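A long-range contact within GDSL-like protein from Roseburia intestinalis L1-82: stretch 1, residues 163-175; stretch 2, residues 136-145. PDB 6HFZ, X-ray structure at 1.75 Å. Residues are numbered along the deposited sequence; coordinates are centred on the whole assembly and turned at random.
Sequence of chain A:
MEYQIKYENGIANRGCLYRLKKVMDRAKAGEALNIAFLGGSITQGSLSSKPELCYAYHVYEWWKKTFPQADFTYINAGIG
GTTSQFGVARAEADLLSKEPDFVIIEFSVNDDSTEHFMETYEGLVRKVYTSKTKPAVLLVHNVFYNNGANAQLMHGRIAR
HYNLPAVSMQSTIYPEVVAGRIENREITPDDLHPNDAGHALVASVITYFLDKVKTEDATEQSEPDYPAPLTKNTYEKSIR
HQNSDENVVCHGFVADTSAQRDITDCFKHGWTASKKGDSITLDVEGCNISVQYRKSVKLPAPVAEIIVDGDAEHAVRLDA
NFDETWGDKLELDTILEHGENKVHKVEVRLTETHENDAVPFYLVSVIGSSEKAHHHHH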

ATOM      1  N   ASN A 163      -8.833   1.922  17.863  1.00 25.50           N
ATOM      2  CA  ASN A 163     -10.056   1.121  18.039  1.00 25.32           C
ATOM      3  C   ASN A 163     -10.641   0.709  16.687  1.00 25.11           C
ATOM      4  O   ASN A 163     -11.868   0.807  16.460  1.00 22.76           O
ATOM      5  CB  ASN A 163     -11.035   1.878  18.937  1.00 28.83           C
ATOM      6  CG  ASN A 163     -10.563   1.868  20.376  1.00 32.41           C
ATOM      7  OD1 ASN A 163     -10.554   0.819  21.009  1.00 37.36           O
ATOM      8  ND2 ASN A 163     -10.140   3.006  20.902  1.00 37.27           N
ATOM      9  N   LEU A 164      -9.769   0.209  15.789  1.00 23.67           N
ATOM     10  CA  LEU A 164     -10.210  -0.242  14.489  1.00 20.61           C
ATOM     11  C   LEU A 164     -10.419  -1.735  14.463  1.00 19.84           C
ATOM     12  O   LEU A 164      -9.613  -2.492  14.997  1.00 21.57           O
ATOM     13  CB  LEU A 164      -9.203   0.145  13.406  1.00 22.45           C
ATOM     14  CG  LEU A 164      -8.983   1.640  13.209  1.00 22.75           C
ATOM     15  CD1 LEU A 164      -7.891   1.881  12.170  1.00 25.32           C
ATOM     16  CD2 LEU A 164     -10.254   2.310  12.786  1.00 22.99           C
ATOM     17  N   PRO A 165     -11.490  -2.183  13.790  1.00 20.67           N
ATOM     18  CA  PRO A 165     -11.675  -3.615  13.545  1.00 20.96           C
ATOM     19  C   PRO A 165     -10.555  -4.162  12.661  1.00 22.30           C
ATOM     20  O   PRO A 165     -10.092  -3.457  11.762  1.00 19.00           O
ATOM     21  CB  PRO A 165     -13.040  -3.726  12.871  1.00 24.23           C
ATOM     22  CG  PRO A 165     -13.378  -2.331  12.382  1.00 26.25           C
ATOM     23  CD  PRO A 165     -12.565  -1.364  13.228  1.00 22.65           C
ATOM     24  N   ALA A 166     -10.146  -5.420  12.924  1.00 20.07           N
ATOM     25  CA  ALA A 166      -9.054  -6.026  12.186  1.00 20.28           C
ATOM     26  C   ALA A 166      -9.290  -7.532  12.095  1.00 21.99           C
ATOM     27  O   ALA A 166      -9.670  -8.159  13.126  1.00 23.17           O
ATOM     28  CB  ALA A 166      -7.764  -5.780  12.886  1.00 20.50           C
ATOM     29  N   VAL A 167      -8.996  -8.100  10.927  1.00 19.21           N
ATOM     30  CA  VAL A 167      -9.065  -9.525  10.769  1.00 20.14           C
ATOM     31  C   VAL A 167      -7.731 -10.060  10.237  1.00 20.30           C
ATOM     32  O   VAL A 167      -7.022  -9.352   9.467  1.00 21.48           O
ATOM     33  CB  VAL A 167     -10.257  -9.955   9.896  1.00 23.10           C
ATOM     34  CG1 VAL A 167     -11.580  -9.608  10.565  1.00 24.53           C
ATOM     35  CG2 VAL A 167     -10.200  -9.389   8.492  1.00 26.12           C
ATOM     36  N   SER A 168      -7.453 -11.335  10.551  1.00 17.32           N
ATOM     37  CA  SER A 168      -6.134 -11.933  10.298  1.00 18.66           C
ATOM     38  C   SER A 168      -6.219 -13.323   9.692  1.00 18.38           C
ATOM     39  O   SER A 168      -6.968 -14.160  10.179  1.00 19.75           O
ATOM     40  CB  SER A 168      -5.324 -11.964  11.564  1.00 21.06           C
ATOM     41  OG  SER A 168      -4.096 -12.642  11.371  1.00 19.62           O
HETATM   42  N   MSE A 169      -5.347 -13.588   8.698  1.00 17.25           N
HETATM   43  CA  MSE A 169      -5.126 -14.925   8.148  1.00 17.65           C
HETATM   44  C   MSE A 169      -4.062 -15.698   8.928  1.00 17.78           C
HETATM   45  O   MSE A 169      -3.967 -16.925   8.827  1.00 18.37           O
HETATM   46  CB  MSE A 169      -4.741 -14.859   6.665  1.00 16.79           C
HETATM   47  CG  MSE A 169      -5.616 -13.865   5.882  1.00 19.17           C
HETATM   48 SE   MSE A 169      -7.536 -14.287   6.083  1.00 21.95          SE
HETATM   49  CE  MSE A 169      -8.117 -12.460   6.416  1.00 22.57           C
ATOM     50  N   GLN A 170      -3.268 -14.979   9.728  1.00 17.50           N
ATOM     51  CA  GLN A 170      -2.184 -15.600  10.492  1.00 17.55           C
ATOM     52  C   GLN A 170      -2.742 -16.548  11.563  1.00 20.05           C
ATOM     53  O   GLN A 170      -2.073 -17.528  11.918  1.00 19.50           O
ATOM     54  CB  GLN A 170      -1.311 -14.508  11.109  1.00 18.19           C
ATOM     55  CG  GLN A 170      -0.016 -14.941  11.779  1.00 17.27           C
ATOM     56  CD  GLN A 170       0.847 -13.801  12.271  1.00 19.15           C
ATOM     57  OE1 GLN A 170       0.406 -13.005  13.097  1.00 19.08           O
ATOM     58  NE2 GLN A 170       2.117 -13.744  11.855  1.00 18.58           N
ATOM     59  N   SER A 171      -3.901 -16.204  12.102  1.00 19.82           N
ATOM     60  CA  SER A 171      -4.605 -16.949  13.174  1.00 20.51           C
ATOM     61  C   SER A 171      -5.794 -17.783  12.675  1.00 21.71           C
ATOM     62  O   SER A 171      -6.541 -18.362  13.523  1.00 22.52           O
ATOM     63  CB  SER A 171      -5.018 -15.979  14.239  1.00 21.91           C
ATOM     64  OG  SER A 171      -5.746 -14.914  13.672  1.00 20.67           O
ATOM     65  N   THR A 172      -5.979 -17.909  11.343  1.00 19.13           N
ATOM     66  CA  THR A 172      -7.078 -18.689  10.779  1.00 19.61           C
ATOM     67  C   THR A 172      -6.603 -19.680   9.701  1.00 18.92           C
ATOM     68  O   THR A 172      -6.760 -20.895   9.897  1.00 19.71           O
ATOM     69  CB  THR A 172      -8.139 -17.786  10.172  1.00 18.89           C
ATOM     70  OG1 THR A 172      -7.470 -16.842   9.323  1.00 19.82           O
ATOM     71  CG2 THR A 172      -8.968 -17.097  11.222  1.00 20.86           C
ATOM     72  N   ILE A 173      -6.049 -19.192   8.586  1.00 17.92           N
ATOM     73  CA  ILE A 173      -5.600 -20.056   7.485  1.00 17.73           C
ATOM     74  C   ILE A 173      -4.258 -20.739   7.811  1.00 17.81           C
ATOM     75  O   ILE A 173      -4.077 -21.934   7.610  1.00 21.19           O
ATOM     76  CB  ILE A 173      -5.516 -19.261   6.172  1.00 18.79           C
ATOM     77  CG1 ILE A 173      -6.854 -18.579   5.853  1.00 21.85           C
ATOM     78  CG2 ILE A 173      -5.073 -20.163   5.046  1.00 21.57           C
ATOM     79  CD1 ILE A 173      -6.838 -17.848   4.519  1.00 22.57           C
ATOM     80  N   TYR A 174      -3.277 -19.947   8.229  1.00 18.60           N
ATOM     81  CA  TYR A 174      -1.915 -20.474   8.504  1.00 17.75           C
ATOM     82  C   TYR A 174      -1.979 -21.627   9.495  1.00 18.22           C
ATOM     83  O   TYR A 174      -1.305 -22.628   9.257  1.00 20.10           O
ATOM     84  CB  TYR A 174      -0.930 -19.381   8.928  1.00 17.55           C
ATOM     85  CG  TYR A 174       0.409 -19.923   9.349  1.00 17.66           C
ATOM     86  CD1 TYR A 174       1.348 -20.427   8.451  1.00 20.38           C
ATOM     87  CD2 TYR A 174       0.691 -20.013  10.700  1.00 18.83           C
ATOM     88  CE1 TYR A 174       2.535 -21.006   8.906  1.00 19.46           C
ATOM     89  CE2 TYR A 174       1.882 -20.533  11.163  1.00 22.18           C
ATOM     90  CZ  TYR A 174       2.824 -21.020  10.267  1.00 20.66           C
ATOM     91  OH  TYR A 174       4.005 -21.550  10.770  1.00 23.16           O
ATOM     92  N   PRO A 175      -2.747 -21.569  10.609  1.00 20.78           N
ATOM     93  CA  PRO A 175      -2.859 -22.727  11.517  1.00 19.90           C
ATOM     94  C   PRO A 175      -3.228 -24.046  10.834  1.00 19.79           C
ATOM     95  O   PRO A 175      -2.637 -25.097  11.196  1.00 20.40           O
ATOM     96  CB  PRO A 175      -3.942 -22.306  12.524  1.00 22.09           C
ATOM     97  CG  PRO A 175      -3.763 -20.777  12.561  1.00 21.80           C
ATOM     98  CD  PRO A 175      -3.441 -20.383  11.125  1.00 19.26           C
TER
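Stretch 2 (136-145) AVLLVHNVFY

Stretch 2 lies alongside stretch 1 as a parallel neighbour in a β-sheet. Residues 136-141 form an extended strand. It runs in the same direction as strand 166-168, with a crossing angle of -18° and a closest axial approach of 4.8 Å. From Asn 142 to Tyr 145 the chain leaves the strand but stays close to stretch 1. The contact buries 839 Å², both sides summed.

Four backbone hydrogen bonds set the register. Leu 139 N donates to Pro 165 O at 3.0 Å, and Leu 139 O accepts from Val 167 N at 2.9 Å. His 141 N donates to Val 167 O at 2.8 Å, and His 141 O accepts from Met 169 N at 2.9 Å. Each of these two residues of stretch 2 thus bonds to the residues before and after its bridge partner, as is usual in a parallel pair. Ala 166 pairs with Leu 139, Val 167 with Val 140 and Ser 168 with His 141.

His 141 is the second most covered residue of stretch 2. Its side chain shares a sheet face with Leu 139, Ala 166 and Ser 168. The ring, at chi1 m, places NE2 3.7 Å from Ala 166 CB. Ser 168 CB lies at the ring edge. His 141 ND1 is hydrogen-bonded elsewhere in the structure. On the other sheet face, Val 140 CG2 meets Val 167 CG2 at 3.9 Å. Earlier in the strand, Leu 138 CD1 packs on Pro 165 CB at 3.8 Å.

Tyr 145 has the largest covered area, 81 Å². Its CA-to-CB bond points sideways, but the end of the side chain comes nearer to stretch 1. The ring reaches Ile 173 and Tyr 174: CE1 is 3.5 Å from Ile 173 CG2, and Tyr 174 N lies at the ring edge, 4.0 Å from CE1. The hydroxyl extends further, with OH 3.8 Å from Met 169 CB.

Met 169, a selenomethionine, is the most covered residue of stretch 1 and joins the two halves of the contact. Its N ends the ladder of cross-strand bonds, while its O accepts a hydrogen bond from Tyr 174 N at 3.2 Å within stretch 1. Its CA-to-CB bond points toward stretch 2. CE lies 4.1 Å from Val 140 CG1, CG lies 3.5 Å from Asn 142 OD1, and CB lies 4.0 Å from Val 143 CG1. The CA-to-CB bond of Val 143 likewise points toward stretch 1, and its CG1 is 4.1 Å from Tyr 174 CB.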

ATOM      1  N   ALA A 136     -15.678   4.032   7.274  1.00 24.93           N
ATOM      2  CA  ALA A 136     -15.418   2.846   8.059  1.00 25.12           C
ATOM      3  C   ALA A 136     -14.128   2.219   7.528  1.00 22.93           C
ATOM      4  O   ALA A 136     -13.939   2.123   6.308  1.00 26.92           O
ATOM      5  CB  ALA A 136     -16.557   1.869   7.957  1.00 27.20           C
ATOM      6  N   VAL A 137     -13.248   1.858   8.455  1.00 23.84           N
ATOM      7  CA  VAL A 137     -11.951   1.270   8.113  1.00 22.60           C
ATOM      8  C   VAL A 137     -11.861  -0.105   8.774  1.00 23.68           C
ATOM      9  O   VAL A 137     -12.184  -0.246   9.955  1.00 24.59           O
ATOM     10  CB  VAL A 137     -10.803   2.172   8.577  1.00 23.33           C
ATOM     11  CG1 VAL A 137      -9.428   1.544   8.329  1.00 23.84           C
ATOM     12  CG2 VAL A 137     -10.864   3.553   7.942  1.00 24.66           C
ATOM     13  N   LEU A 138     -11.463  -1.113   7.985  1.00 19.26           N
ATOM     14  CA  LEU A 138     -11.201  -2.463   8.462  1.00 18.30           C
ATOM     15  C   LEU A 138      -9.775  -2.848   8.042  1.00 18.83           C
ATOM     16  O   LEU A 138      -9.437  -2.762   6.825  1.00 19.29           O
ATOM     17  CB  LEU A 138     -12.230  -3.411   7.846  1.00 20.25           C
ATOM     18  CG  LEU A 138     -11.980  -4.904   8.034  1.00 22.01           C
ATOM     19  CD1 LEU A 138     -12.115  -5.240   9.498  1.00 25.55           C
ATOM     20  CD2 LEU A 138     -12.952  -5.704   7.176  1.00 25.48           C
ATOM     21  N   LEU A 139      -8.955  -3.272   8.999  1.00 19.44           N
ATOM     22  CA  LEU A 139      -7.594  -3.690   8.676  1.00 20.93           C
ATOM     23  C   LEU A 139      -7.624  -5.182   8.343  1.00 19.19           C
ATOM     24  O   LEU A 139      -8.330  -5.984   9.007  1.00 19.71           O
ATOM     25  CB  LEU A 139      -6.644  -3.387   9.838  1.00 19.09           C
ATOM     26  CG  LEU A 139      -6.640  -1.956  10.363  1.00 23.36           C
ATOM     27  CD1 LEU A 139      -5.529  -1.760  11.349  1.00 25.24           C
ATOM     28  CD2 LEU A 139      -6.489  -0.922   9.262  1.00 22.50           C
ATOM     29  N   VAL A 140      -6.909  -5.569   7.279  1.00 16.61           N
ATOM     30  CA  VAL A 140      -6.815  -6.973   6.951  1.00 18.79           C
ATOM     31  C   VAL A 140      -5.339  -7.390   6.959  1.00 19.00           C
ATOM     32  O   VAL A 140      -4.485  -6.763   6.335  1.00 19.34           O
ATOM     33  CB  VAL A 140      -7.480  -7.262   5.586  1.00 21.25           C
ATOM     34  CG1 VAL A 140      -7.169  -8.662   5.082  1.00 23.17           C
ATOM     35  CG2 VAL A 140      -8.991  -7.049   5.628  1.00 22.06           C
ATOM     36  N   HIS A 141      -5.023  -8.464   7.681  1.00 18.42           N
ATOM     37  CA  HIS A 141      -3.647  -8.959   7.826  1.00 17.79           C
ATOM     38  C   HIS A 141      -3.486 -10.312   7.118  1.00 19.84           C
ATOM     39  O   HIS A 141      -3.928 -11.331   7.656  1.00 19.66           O
ATOM     40  CB  HIS A 141      -3.279  -9.133   9.324  1.00 18.97           C
ATOM     41  CG  HIS A 141      -3.560  -7.967  10.226  1.00 16.61           C
ATOM     42  ND1 HIS A 141      -2.946  -6.731  10.061  1.00 18.80           N
ATOM     43  CD2 HIS A 141      -4.399  -7.819  11.275  1.00 18.63           C
ATOM     44  CE1 HIS A 141      -3.408  -5.882  10.980  1.00 20.20           C
ATOM     45  NE2 HIS A 141      -4.274  -6.518  11.732  1.00 20.00           N
ATOM     46  N   ASN A 142      -2.844 -10.323   5.933  1.00 17.13           N
ATOM     47  CA  ASN A 142      -2.458 -11.556   5.237  1.00 17.93           C
ATOM     48  C   ASN A 142      -1.227 -12.126   5.948  1.00 16.80           C
ATOM     49  O   ASN A 142      -0.787 -11.558   6.983  1.00 20.05           O
ATOM     50  CB  ASN A 142      -2.275 -11.280   3.750  1.00 17.86           C
ATOM     51  CG  ASN A 142      -3.613 -11.271   3.033  1.00 20.14           C
ATOM     52  OD1 ASN A 142      -4.332 -12.267   3.075  1.00 21.56           O
ATOM     53  ND2 ASN A 142      -3.988 -10.152   2.431  1.00 21.61           N
ATOM     54  N   VAL A 143      -0.752 -13.283   5.483  1.00 18.00           N
ATOM     55  CA  VAL A 143       0.353 -13.964   6.133  1.00 17.15           C
ATOM     56  C   VAL A 143       1.208 -14.642   5.047  1.00 16.58           C
ATOM     57  O   VAL A 143       0.682 -15.078   4.012  1.00 18.47           O
ATOM     58  CB  VAL A 143      -0.220 -14.964   7.169  1.00 17.44           C
ATOM     59  CG1 VAL A 143      -0.943 -16.114   6.461  1.00 19.02           C
ATOM     60  CG2 VAL A 143       0.828 -15.499   8.131  1.00 18.17           C
ATOM     61  N   PHE A 144       2.508 -14.807   5.312  1.00 17.75           N
ATOM     62  CA  PHE A 144       3.400 -15.621   4.523  1.00 18.74           C
ATOM     63  C   PHE A 144       3.172 -17.094   4.912  1.00 19.65           C
ATOM     64  O   PHE A 144       3.228 -17.413   6.091  1.00 19.70           O
ATOM     65  CB  PHE A 144       4.847 -15.216   4.813  1.00 20.12           C
ATOM     66  CG  PHE A 144       5.312 -14.001   4.066  1.00 20.85           C
ATOM     67  CD1 PHE A 144       5.851 -14.143   2.797  1.00 23.12           C
ATOM     68  CD2 PHE A 144       5.174 -12.735   4.603  1.00 20.66           C
ATOM     69  CE1 PHE A 144       6.305 -13.039   2.101  1.00 24.52           C
ATOM     70  CE2 PHE A 144       5.610 -11.627   3.891  1.00 23.47           C
ATOM     71  CZ  PHE A 144       6.162 -11.786   2.646  1.00 21.26           C
ATOM     72  N   TYR A 145       2.960 -17.987   3.928  1.00 18.23           N
ATOM     73  CA  TYR A 145       2.638 -19.404   4.230  1.00 19.15           C
ATOM     74  C   TYR A 145       3.900 -20.281   4.359  1.00 21.13           C
ATOM     75  O   TYR A 145       3.793 -21.469   4.757  1.00 20.71           O
ATOM     76  CB  TYR A 145       1.608 -19.942   3.237  1.00 20.49           C
ATOM     77  CG  TYR A 145       0.268 -19.285   3.384  1.00 18.86           C
ATOM     78  CD1 TYR A 145      -0.556 -19.594   4.446  1.00 19.19           C
ATOM     79  CD2 TYR A 145      -0.112 -18.229   2.565  1.00 21.45           C
ATOM     80  CE1 TYR A 145      -1.777 -18.955   4.638  1.00 19.92           C
ATOM     81  CE2 TYR A 145      -1.302 -17.556   2.768  1.00 19.58           C
ATOM     82  CZ  TYR A 145      -2.141 -17.915   3.812  1.00 21.98           C
ATOM     83  OH  TYR A 145      -3.334 -17.254   4.023  1.00 20.67           O
TER